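Local coordinates for protein amine oxidase (Emericella nidulans, PDB 3PGB) that probably oxidises primary amines, releasing aldehydes, with a copper ion and a built-in topaquinone cofactor, at residues L380-A385 with H534-K539; G373-Y378 with D541-G546; V502-Y507 with T711-G716; M350-Y355 with Y490-D495. All coordinates share one frame; numbering follows the deposited sequence.

Interaction 1: residues L380-A385 with H534-K539. With CU (copper (II) ion), chain D.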
# COMPACT_ATOMS: atom_id res chain seq x y z
N LEU A 380 10.77 -18.09 -5.27
CA LEU A 380 10.42 -16.66 -5.25
C LEU A 380 11.70 -15.88 -5.00
O LEU A 380 12.40 -16.14 -4.03
CB LEU A 380 9.39 -16.38 -4.15
CG LEU A 380 8.81 -14.97 -3.99
CD1 LEU A 380 8.16 -14.45 -5.26
CD2 LEU A 380 7.79 -14.95 -2.84
N GLY A 381 12.04 -14.93 -5.86
CA GLY A 381 13.29 -14.19 -5.67
C GLY A 381 13.55 -13.06 -6.63
O GLY A 381 13.07 -13.07 -7.76
N LEU A 382 14.30 -12.06 -6.16
CA LEU A 382 14.74 -10.95 -7.01
C LEU A 382 15.54 -11.49 -8.20
O LEU A 382 16.33 -12.42 -8.07
CB LEU A 382 15.59 -9.97 -6.20
CG LEU A 382 16.14 -8.74 -6.93
CD1 LEU A 382 15.03 -7.93 -7.61
CD2 LEU A 382 16.93 -7.87 -5.95
N GLN A 383 15.29 -10.90 -9.37
CA GLN A 383 15.95 -11.33 -10.59
C GLN A 383 16.89 -10.26 -11.15
O GLN A 383 17.98 -10.59 -11.62
CB GLN A 383 14.90 -11.68 -11.63
CG GLN A 383 14.11 -12.92 -11.26
CD GLN A 383 14.98 -14.14 -11.31
OE1 GLN A 383 15.41 -14.55 -12.38
NE2 GLN A 383 15.28 -14.71 -10.15
N GLU A 384 16.46 -9.00 -11.09
CA GLU A 384 17.30 -7.87 -11.48
C GLU A 384 16.63 -6.57 -11.04
O GLU A 384 15.42 -6.53 -10.81
CB GLU A 384 17.51 -7.89 -13.01
CG GLU A 384 18.39 -6.80 -13.58
CD GLU A 384 19.82 -6.88 -13.11
OE1 GLU A 384 20.10 -6.48 -11.96
OE2 GLU A 384 20.67 -7.33 -13.89
N ALA A 385 17.43 -5.51 -10.91
CA ALA A 385 16.90 -4.17 -10.62
C ALA A 385 17.36 -3.20 -11.70
O ALA A 385 18.56 -3.13 -11.99
CB ALA A 385 17.37 -3.69 -9.25
N HIS A 534 12.56 3.00 -11.33
CA HIS A 534 12.99 1.80 -10.66
C HIS A 534 12.10 0.69 -11.16
O HIS A 534 10.87 0.80 -11.09
CB HIS A 534 12.81 1.90 -9.15
CG HIS A 534 13.74 2.87 -8.48
ND1 HIS A 534 15.03 2.55 -8.15
CD2 HIS A 534 13.53 4.14 -8.05
CE1 HIS A 534 15.60 3.59 -7.56
NE2 HIS A 534 14.71 4.56 -7.48
N VAL A 535 12.70 -0.38 -11.68
CA VAL A 535 11.94 -1.57 -12.02
C VAL A 535 12.73 -2.75 -11.50
O VAL A 535 13.89 -2.92 -11.86
CB VAL A 535 11.69 -1.71 -13.54
CG1 VAL A 535 10.74 -2.86 -13.81
CG2 VAL A 535 11.13 -0.43 -14.13
N LEU A 536 12.10 -3.53 -10.63
CA LEU A 536 12.75 -4.69 -10.03
C LEU A 536 11.94 -5.93 -10.35
O LEU A 536 10.77 -6.00 -10.00
CB LEU A 536 12.88 -4.51 -8.51
CG LEU A 536 13.74 -3.32 -8.07
CD1 LEU A 536 12.89 -2.08 -7.86
CD2 LEU A 536 14.50 -3.65 -6.79
N ASN A 537 12.57 -6.90 -11.02
CA ASN A 537 11.88 -8.10 -11.50
C ASN A 537 11.98 -9.23 -10.50
O ASN A 537 13.05 -9.49 -9.98
CB ASN A 537 12.46 -8.57 -12.85
CG ASN A 537 11.56 -9.58 -13.55
OD1 ASN A 537 11.93 -10.75 -13.73
ND2 ASN A 537 10.37 -9.14 -13.95
N PHE A 538 10.86 -9.90 -10.26
CA PHE A 538 10.80 -11.02 -9.33
C PHE A 538 10.26 -12.26 -10.02
O PHE A 538 9.28 -12.18 -10.77
CB PHE A 538 9.90 -10.67 -8.15
CG PHE A 538 10.53 -9.74 -7.15
CD1 PHE A 538 10.47 -8.37 -7.33
CD2 PHE A 538 11.17 -10.24 -6.03
CE1 PHE A 538 11.05 -7.51 -6.41
CE2 PHE A 538 11.75 -9.38 -5.11
CZ PHE A 538 11.69 -8.02 -5.30
N LYS A 539 10.90 -13.41 -9.77
CA LYS A 539 10.42 -14.69 -10.29
C LYS A 539 9.50 -15.36 -9.26
O LYS A 539 9.91 -15.59 -8.12
CB LYS A 539 11.60 -15.60 -10.61
CG LYS A 539 11.21 -16.92 -11.28
CD LYS A 539 12.43 -17.80 -11.46
CE LYS A 539 12.09 -19.09 -12.18
NZ LYS A 539 13.30 -19.95 -12.36
CU CU D . 14.71 6.60 -7.01
O HOH W 1 16.77 6.83 -5.64
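In the beta-rich catalytic domain of copper amine oxidases, Leu380-Ala385 pairs antiparallel with His534-Lys539, part of the strand that brings His532 and His534 to the copper. Gly381 and Lys539 exchange two backbone bonds: Lys539 N reaches Gly381 O at 3.0 Å, and Gly381 N reaches Lys539 O at 3.2 Å. Farther on, Asn537 bonds two residues in turn, its O accepting Gln383 N (2.7 Å) and its N donating to Glu384 O (2.9 Å). On the apolar face Leu382 extends anti to its backbone N (chi1 180°), and its CD1 rests over the Phe538 ring toward the rim, 4.3 Å from the centroid. Ala385 CB meets Leu536 CD2 at 3.8 Å. The opposite face is polar. Gln383 bends at chi2 and lays its CG against Lys539 CB at 3.7 Å. Beyond the pair, Gln383 OE1 and Asn537 OD1 are bound by Ser658, Asn537 ND2 by Asn693, and Lys539 NZ by Glu379 and Pro656 O. His534 NE2 binds the copper at 2.1 Å, alongside His532 and His698, and Ala385 shares backbone bonding with Asp403, the predicted proton acceptor. The two faces thus differ in chemistry: the buried amide groups of Gln383 and Asn537 and the Lys539 ammonium find hydrogen-bond or salt-bridge partners on one, while leucine, alanine and phenylalanine pack on the other.

Interaction 2: residues G373-Y378 with D541-G546. With CA (calcium ion), chain F.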
# COMPACT_ATOMS: atom_id res chain seq x y z
N GLY A 373 1.25 -27.52 4.70
CA GLY A 373 1.90 -28.74 4.21
C GLY A 373 1.93 -28.92 2.70
O GLY A 373 2.43 -29.93 2.22
N GLN A 374 1.44 -27.94 1.96
CA GLN A 374 1.32 -28.02 0.51
C GLN A 374 2.10 -26.87 -0.15
O GLN A 374 2.01 -25.72 0.28
CB GLN A 374 -0.16 -27.99 0.11
CG GLN A 374 -0.44 -27.95 -1.38
CD GLN A 374 0.12 -29.16 -2.11
OE1 GLN A 374 -0.16 -30.30 -1.73
NE2 GLN A 374 0.91 -28.91 -3.15
N ARG A 375 2.87 -27.18 -1.19
CA ARG A 375 3.67 -26.18 -1.88
C ARG A 375 2.77 -25.21 -2.66
O ARG A 375 1.82 -25.64 -3.31
CB ARG A 375 4.67 -26.84 -2.84
CG ARG A 375 5.57 -25.84 -3.57
CD ARG A 375 6.63 -26.51 -4.44
NE ARG A 375 7.43 -27.47 -3.68
CZ ARG A 375 7.49 -28.78 -3.91
NH1 ARG A 375 6.82 -29.35 -4.90
NH2 ARG A 375 8.24 -29.54 -3.13
N VAL A 376 3.08 -23.92 -2.58
CA VAL A 376 2.43 -22.91 -3.41
C VAL A 376 3.43 -22.23 -4.36
O VAL A 376 3.05 -21.82 -5.45
CB VAL A 376 1.67 -21.84 -2.57
CG1 VAL A 376 1.13 -22.47 -1.29
CG2 VAL A 376 2.55 -20.65 -2.28
N LEU A 377 4.69 -22.13 -3.95
CA LEU A 377 5.75 -21.57 -4.78
C LEU A 377 7.03 -22.39 -4.65
O LEU A 377 7.56 -22.56 -3.54
CB LEU A 377 6.04 -20.12 -4.36
CG LEU A 377 4.97 -19.06 -4.64
CD1 LEU A 377 4.85 -18.08 -3.49
CD2 LEU A 377 5.27 -18.32 -5.94
N TYR A 378 7.52 -22.91 -5.77
CA TYR A 378 8.82 -23.60 -5.78
C TYR A 378 9.95 -22.60 -5.55
O TYR A 378 10.93 -22.92 -4.90
CB TYR A 378 9.04 -24.35 -7.11
CG TYR A 378 10.45 -24.89 -7.26
CD1 TYR A 378 10.84 -26.06 -6.61
CD2 TYR A 378 11.39 -24.23 -8.03
CE1 TYR A 378 12.13 -26.56 -6.74
CE2 TYR A 378 12.69 -24.71 -8.16
CZ TYR A 378 13.05 -25.88 -7.51
OH TYR A 378 14.33 -26.36 -7.63
N ASP A 541 7.51 -18.72 -9.12
CA ASP A 541 7.20 -20.02 -9.70
C ASP A 541 6.10 -20.70 -8.89
O ASP A 541 6.37 -21.65 -8.14
CB ASP A 541 8.45 -20.90 -9.76
CG ASP A 541 8.23 -22.20 -10.51
OD1 ASP A 541 7.13 -22.41 -11.07
OD2 ASP A 541 9.16 -23.03 -10.54
N PHE A 542 4.87 -20.23 -9.04
CA PHE A 542 3.73 -20.86 -8.38
C PHE A 542 3.53 -22.27 -8.92
O PHE A 542 3.47 -22.45 -10.13
CB PHE A 542 2.43 -20.07 -8.63
CG PHE A 542 2.43 -18.70 -8.03
CD1 PHE A 542 1.98 -18.50 -6.74
CD2 PHE A 542 2.87 -17.62 -8.76
CE1 PHE A 542 1.98 -17.24 -6.19
CE2 PHE A 542 2.87 -16.37 -8.22
CZ PHE A 542 2.43 -16.18 -6.93
N ASP A 543 3.41 -23.25 -8.03
CA ASP A 543 3.00 -24.60 -8.41
C ASP A 543 1.75 -24.94 -7.60
O ASP A 543 1.81 -25.74 -6.65
CB ASP A 543 4.11 -25.62 -8.14
CG ASP A 543 5.28 -25.48 -9.10
OD1 ASP A 543 5.18 -24.78 -10.13
OD2 ASP A 543 6.33 -26.11 -8.82
N ILE A 544 0.63 -24.34 -7.97
CA ILE A 544 -0.59 -24.45 -7.16
C ILE A 544 -1.14 -25.87 -7.21
O ILE A 544 -1.60 -26.33 -8.26
CB ILE A 544 -1.68 -23.43 -7.61
CG1 ILE A 544 -1.14 -22.00 -7.61
CG2 ILE A 544 -2.89 -23.53 -6.69
CD1 ILE A 544 -0.52 -21.55 -6.30
N LEU A 545 -1.09 -26.55 -6.07
CA LEU A 545 -1.55 -27.93 -5.96
C LEU A 545 -0.93 -28.81 -7.05
O LEU A 545 -1.60 -29.65 -7.65
CB LEU A 545 -3.09 -27.98 -6.00
CG LEU A 545 -3.82 -27.22 -4.88
CD1 LEU A 545 -5.31 -27.03 -5.18
CD2 LEU A 545 -3.63 -27.91 -3.53
N GLY A 546 0.36 -28.60 -7.31
CA GLY A 546 1.07 -29.28 -8.38
C GLY A 546 1.56 -28.31 -9.44
O GLY A 546 1.15 -27.15 -9.47
CA CA F . 5.06 -23.27 -11.82
O HOH W 2 -0.64 -25.10 -3.67
O HOH W 3 5.94 -28.40 -7.66
O HOH W 4 2.63 -23.61 -12.43
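Leu377 and Phe542 run alongside each other where strand 374-389 meets the end of strand 532-542. Both side chains have CG anti to the carbonyl carbon, and Leu377 adds an unusual chi2 of 140° that sets CD2 over the centre of the Phe542 ring, 3.4 Å from the centroid, a tight CH-pi contact. Behind them, Val376 O accepts Asp543 N at 3.0 Å from above the carbonyl plane, and Asp541 O accepts Tyr378 N at 2.9 Å. The two aspartates divide their oxygens. Asp541, with CG anti to its backbone N (chi1 -172°), gives OD1 to the calcium at 2.4 Å, while OD2 comes within 3.6 Å of Tyr378 CD2, ring and carboxylate planes 70° apart. In Asp543, OD1 binds calcium at 2.3 Å and OD2 takes a water held by Arg375 NH1. Lys114 forms salt bridges with both OD2 atoms, which would balance some of the negative charge. Phe542 O, a water, Asp687 and Leu688 complete the metal site. A type II turn from Asp543 to Gly546 then carries Leu545 CD2 across Gln374 CG at 3.8 Å, and a second water links Arg375 O to Leu545 N. Val376 and Leu377 form a classic beta bulge against Ile369. Helix 114-122 packs on Arg375 and Tyr378, whereas strands 597-603 and 613-619 back Phe542 and Ile544.

Interaction 3: residues V502-Y507 with T711-G716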
# COMPACT_ATOMS: atom_id res chain seq x y z
N VAL A 502 9.43 -3.83 -1.79
CA VAL A 502 10.69 -3.10 -1.78
C VAL A 502 10.43 -1.65 -1.39
O VAL A 502 9.41 -1.07 -1.77
CB VAL A 502 11.40 -3.15 -3.14
CG1 VAL A 502 10.55 -2.47 -4.21
CG2 VAL A 502 12.78 -2.49 -3.04
N ARG A 503 11.33 -1.10 -0.60
CA ARG A 503 11.37 0.34 -0.39
C ARG A 503 12.78 0.84 -0.72
O ARG A 503 13.75 0.09 -0.65
CB ARG A 503 10.97 0.70 1.04
CG ARG A 503 9.60 0.21 1.44
CD ARG A 503 9.31 0.49 2.91
NE ARG A 503 7.92 0.18 3.23
CZ ARG A 503 6.91 1.04 3.17
NH1 ARG A 503 7.09 2.31 2.81
NH2 ARG A 503 5.69 0.63 3.48
N ALA A 504 12.86 2.12 -1.08
CA ALA A 504 14.12 2.74 -1.46
C ALA A 504 14.44 3.92 -0.55
O ALA A 504 13.55 4.64 -0.12
CB ALA A 504 14.07 3.20 -2.91
N SER A 505 15.72 4.07 -0.26
CA SER A 505 16.24 5.24 0.43
C SER A 505 17.66 5.46 -0.06
O SER A 505 18.02 4.99 -1.13
CB SER A 505 16.19 5.04 1.95
OG SER A 505 16.53 6.24 2.63
N GLY A 506 18.47 6.18 0.72
CA GLY A 506 19.83 6.49 0.32
C GLY A 506 19.90 7.73 -0.55
O GLY A 506 18.96 8.53 -0.60
N TYR A 507 21.02 7.89 -1.25
CA TYR A 507 21.29 9.08 -2.06
C TYR A 507 20.78 8.91 -3.47
O TYR A 507 20.94 7.85 -4.07
CB TYR A 507 22.79 9.37 -2.10
CG TYR A 507 23.30 10.06 -0.86
CD1 TYR A 507 23.82 9.33 0.19
CD2 TYR A 507 23.25 11.44 -0.75
CE1 TYR A 507 24.29 9.96 1.33
CE2 TYR A 507 23.72 12.07 0.38
CZ TYR A 507 24.23 11.33 1.42
OH TYR A 507 24.70 11.94 2.55
N THR A 711 9.15 5.85 3.30
CA THR A 711 7.70 5.98 3.43
C THR A 711 7.00 6.00 2.08
O THR A 711 6.00 5.33 1.89
CB THR A 711 7.31 7.27 4.17
OG1 THR A 711 8.24 8.30 3.81
CG2 THR A 711 7.31 7.07 5.68
N THR A 712 7.54 6.79 1.17
CA THR A 712 6.90 7.03 -0.11
C THR A 712 7.56 6.28 -1.27
O THR A 712 6.89 5.98 -2.26
CB THR A 712 6.87 8.54 -0.41
OG1 THR A 712 8.16 9.10 -0.15
CG2 THR A 712 5.84 9.22 0.48
N ALA A 713 8.85 5.98 -1.17
CA ALA A 713 9.54 5.17 -2.17
C ALA A 713 9.26 3.69 -1.89
O ALA A 713 10.06 3.01 -1.25
CB ALA A 713 11.03 5.46 -2.18
N HIS A 714 8.13 3.21 -2.38
CA HIS A 714 7.59 1.92 -1.96
C HIS A 714 6.80 1.28 -3.10
O HIS A 714 6.16 1.97 -3.89
CB HIS A 714 6.70 2.13 -0.73
CG HIS A 714 5.98 0.91 -0.26
ND1 HIS A 714 6.60 -0.32 -0.13
CD2 HIS A 714 4.71 0.73 0.17
CE1 HIS A 714 5.73 -1.20 0.33
NE2 HIS A 714 4.57 -0.59 0.52
N SER A 715 6.89 -0.04 -3.19
CA SER A 715 6.25 -0.80 -4.24
C SER A 715 6.09 -2.23 -3.75
O SER A 715 7.01 -2.78 -3.13
CB SER A 715 7.09 -0.74 -5.51
OG SER A 715 6.48 -1.45 -6.57
N GLY A 716 4.94 -2.84 -4.00
CA GLY A 716 4.69 -4.18 -3.50
C GLY A 716 3.60 -4.93 -4.22
O GLY A 716 2.69 -4.33 -4.80
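Val502 O takes two N-H groups from the facing strand: Ser715 N at 3.1 Å, and His714 ND1 in a weak bond at 3.3 Å. The two strands, 498-504 and 714-722, form an antiparallel pair in the catalytic domain, where Val502 N also bonds Ser715 O at 3.0 Å. The weak second bond to Val502 O would favour this turn of the imidazole, which serves as a platform. The Arg503 guanidinium lies flat on it, centres 3.5 Å apart and planes 7° apart, because the extended arginine chain carries the group across the ring face. At the edge of the guanidinium, NH1 makes a weak bond to Thr711 O at 3.3 Å and a further hydrogen bond to Phe710 O, while Tyr454 of the second subunit adds a cation-pi contact, so the stack lies at the dimer interface. Thr711 OG1 bonds Asp495 of that subunit. Closer to the copper, Ala713 is the centre of an inverse gamma turn, and Ala504 CB meets Ala713 CB at 3.9 Å. Ala713 O accepts Ala504 N at 2.9 Å, with Arg503 CA only 3.1 Å from the same oxygen.

Interaction 4: residues M350-Y355 with Y490-D495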
# COMPACT_ATOMS: atom_id res chain seq x y z
N MET A 350 4.03 -20.87 11.90
CA MET A 350 2.61 -21.23 11.89
C MET A 350 2.36 -22.26 10.78
O MET A 350 2.94 -23.35 10.82
CB MET A 350 1.76 -19.95 11.72
CG MET A 350 2.07 -18.88 12.75
SD MET A 350 1.46 -19.32 14.39
CE MET A 350 2.57 -18.36 15.43
N ASP A 351 1.55 -21.91 9.78
CA ASP A 351 1.25 -22.81 8.66
C ASP A 351 2.23 -22.72 7.49
O ASP A 351 2.07 -23.45 6.51
CB ASP A 351 -0.16 -22.51 8.14
CG ASP A 351 -1.24 -22.85 9.14
OD1 ASP A 351 -2.41 -22.57 8.85
OD2 ASP A 351 -0.93 -23.41 10.21
N PHE A 352 3.23 -21.84 7.58
CA PHE A 352 4.17 -21.59 6.49
C PHE A 352 5.52 -22.23 6.73
O PHE A 352 5.96 -22.39 7.88
CB PHE A 352 4.41 -20.08 6.31
CG PHE A 352 3.29 -19.36 5.63
CD1 PHE A 352 3.23 -19.31 4.24
CD2 PHE A 352 2.32 -18.70 6.36
CE1 PHE A 352 2.21 -18.63 3.60
CE2 PHE A 352 1.30 -18.02 5.72
CZ PHE A 352 1.25 -17.98 4.34
N SER A 353 6.20 -22.59 5.65
CA SER A 353 7.60 -23.02 5.71
C SER A 353 8.29 -22.67 4.41
O SER A 353 7.64 -22.56 3.37
CB SER A 353 7.72 -24.52 5.98
OG SER A 353 7.25 -25.28 4.88
N PHE A 354 9.61 -22.49 4.47
CA PHE A 354 10.39 -22.21 3.27
C PHE A 354 11.89 -22.35 3.53
O PHE A 354 12.32 -22.35 4.68
CB PHE A 354 10.09 -20.80 2.75
CG PHE A 354 10.38 -19.70 3.74
CD1 PHE A 354 9.40 -19.23 4.58
CD2 PHE A 354 11.65 -19.15 3.83
CE1 PHE A 354 9.66 -18.22 5.49
CE2 PHE A 354 11.93 -18.14 4.74
CZ PHE A 354 10.93 -17.67 5.57
N TYR A 355 12.65 -22.47 2.45
CA TYR A 355 14.12 -22.48 2.52
C TYR A 355 14.66 -21.13 2.06
O TYR A 355 14.12 -20.51 1.16
CB TYR A 355 14.70 -23.57 1.62
CG TYR A 355 14.45 -24.99 2.09
CD1 TYR A 355 13.22 -25.59 1.90
CD2 TYR A 355 15.45 -25.73 2.69
CE1 TYR A 355 12.98 -26.90 2.31
CE2 TYR A 355 15.23 -27.04 3.10
CZ TYR A 355 13.99 -27.62 2.91
OH TYR A 355 13.76 -28.92 3.33
N TYR A 490 9.88 -9.97 2.81
CA TYR A 490 8.92 -11.02 2.48
C TYR A 490 7.99 -11.23 3.66
O TYR A 490 8.43 -11.61 4.74
CB TYR A 490 9.63 -12.33 2.13
CG TYR A 490 10.32 -12.25 0.80
CD1 TYR A 490 11.68 -11.96 0.71
CD2 TYR A 490 9.60 -12.44 -0.38
CE1 TYR A 490 12.31 -11.87 -0.52
CE2 TYR A 490 10.23 -12.36 -1.61
CZ TYR A 490 11.57 -12.07 -1.67
OH TYR A 490 12.18 -12.00 -2.90
N ASN A 491 6.70 -10.97 3.45
CA ASN A 491 5.71 -11.02 4.52
C ASN A 491 4.87 -12.29 4.42
O ASN A 491 4.56 -12.74 3.32
CB ASN A 491 4.75 -9.82 4.41
CG ASN A 491 5.43 -8.51 4.69
OD1 ASN A 491 6.21 -8.40 5.64
ND2 ASN A 491 5.14 -7.50 3.88
N PHE A 492 4.48 -12.83 5.57
CA PHE A 492 3.55 -13.95 5.62
C PHE A 492 2.49 -13.66 6.67
O PHE A 492 2.82 -13.29 7.79
CB PHE A 492 4.29 -15.24 5.97
CG PHE A 492 5.43 -15.53 5.05
CD1 PHE A 492 6.68 -14.99 5.29
CD2 PHE A 492 5.25 -16.34 3.95
CE1 PHE A 492 7.74 -15.25 4.44
CE2 PHE A 492 6.31 -16.62 3.09
CZ PHE A 492 7.55 -16.07 3.34
N HIS A 493 1.22 -13.84 6.31
CA HIS A 493 0.10 -13.48 7.18
C HIS A 493 -0.80 -14.65 7.51
O HIS A 493 -0.80 -15.67 6.81
CB HIS A 493 -0.71 -12.38 6.52
CG HIS A 493 0.06 -11.13 6.27
ND1 HIS A 493 0.92 -10.97 5.20
CD2 HIS A 493 0.12 -9.97 6.97
CE1 HIS A 493 1.46 -9.77 5.25
NE2 HIS A 493 1.00 -9.14 6.31
N MET A 494 -1.58 -14.50 8.58
CA MET A 494 -2.44 -15.57 9.08
C MET A 494 -3.66 -15.86 8.19
O MET A 494 -4.34 -16.86 8.41
CB MET A 494 -2.91 -15.27 10.50
CG MET A 494 -1.80 -15.36 11.54
SD MET A 494 -1.06 -17.00 11.62
CE MET A 494 -2.38 -17.94 12.39
N ASP A 495 -3.92 -15.00 7.21
CA ASP A 495 -4.94 -15.28 6.18
C ASP A 495 -4.36 -16.03 4.96
O ASP A 495 -5.08 -16.32 4.01
CB ASP A 495 -5.62 -13.98 5.72
CG ASP A 495 -4.65 -13.00 5.04
OD1 ASP A 495 -5.13 -12.04 4.41
OD2 ASP A 495 -3.42 -13.19 5.13
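Three first torsions bring Phe352 and Phe354 each onto Phe492: CG of Phe352 (chi1 -77°) and of Phe492 (chi1 -55°) is anti to the carbonyl carbon, whereas Phe354 CG sits between the backbone N and the carbonyl carbon (chi1 59°). The result is an aromatic cluster joining strand 352-359 to the end of strand 486-492. No hydrogen bond links the two segments, and the closest CA atoms, those of Phe352 and Phe492, are 7.7 Å apart, so side chains carry most of the contact, apart from the carbonyl of His493. Phe492 slips CB and CD2 over one face of Phe352: CB stands 4.1 Å from the ring centroid, close to the normal, and CD2 lies 3.6 Å from Phe352 CD1. These two rings are oblique to each other. Phe354 is instead nearly parallel to Phe492 but slid aside so that the rings barely overlap, Phe354 CE1 3.7 Å from Phe492 CE1. At the edge of the Phe352 ring, His493 O approaches CE2 to 3.3 Å, consistent with a favourable contact to the weakly positive ring hydrogens. Beyond the phenylalanines, Met494 bends at chi2 and chi3 and brings SD to Met350 CG at 3.8 Å, the two side chains crossing at about a right angle. Phe473 and Leu475 of strand 464-479 touch Phe492 and Phe354, while Trp349 of strand 346-349 packs on Phe492 and Met494. Tyr371 of strand 363-371 meets Phe352, and Pro320 and Pro321 of the second subunit touch Met494 and Met350.

Interactions 1 and 2 follow the same two strands, 374-389 and 532-542: near the chain's centre they pair along their length near the copper, and toward the far end strand 532-542 finishes in residues that bind calcium, followed by a turn. Interaction 3 is another antiparallel pair close to copper, but only partly buried, with a charged stack at the dimer interface. Interaction 4 is buried and carried mainly by side chains, without the backbone hydrogen bonds of the other three, though it too reaches the second subunit. Tyr490, from the strand carrying interaction 4, packs on Leu380 and Phe538 of interaction 1, and Leu536 touches Val502 of interaction 3, so these contacts meet inside the catalytic domain.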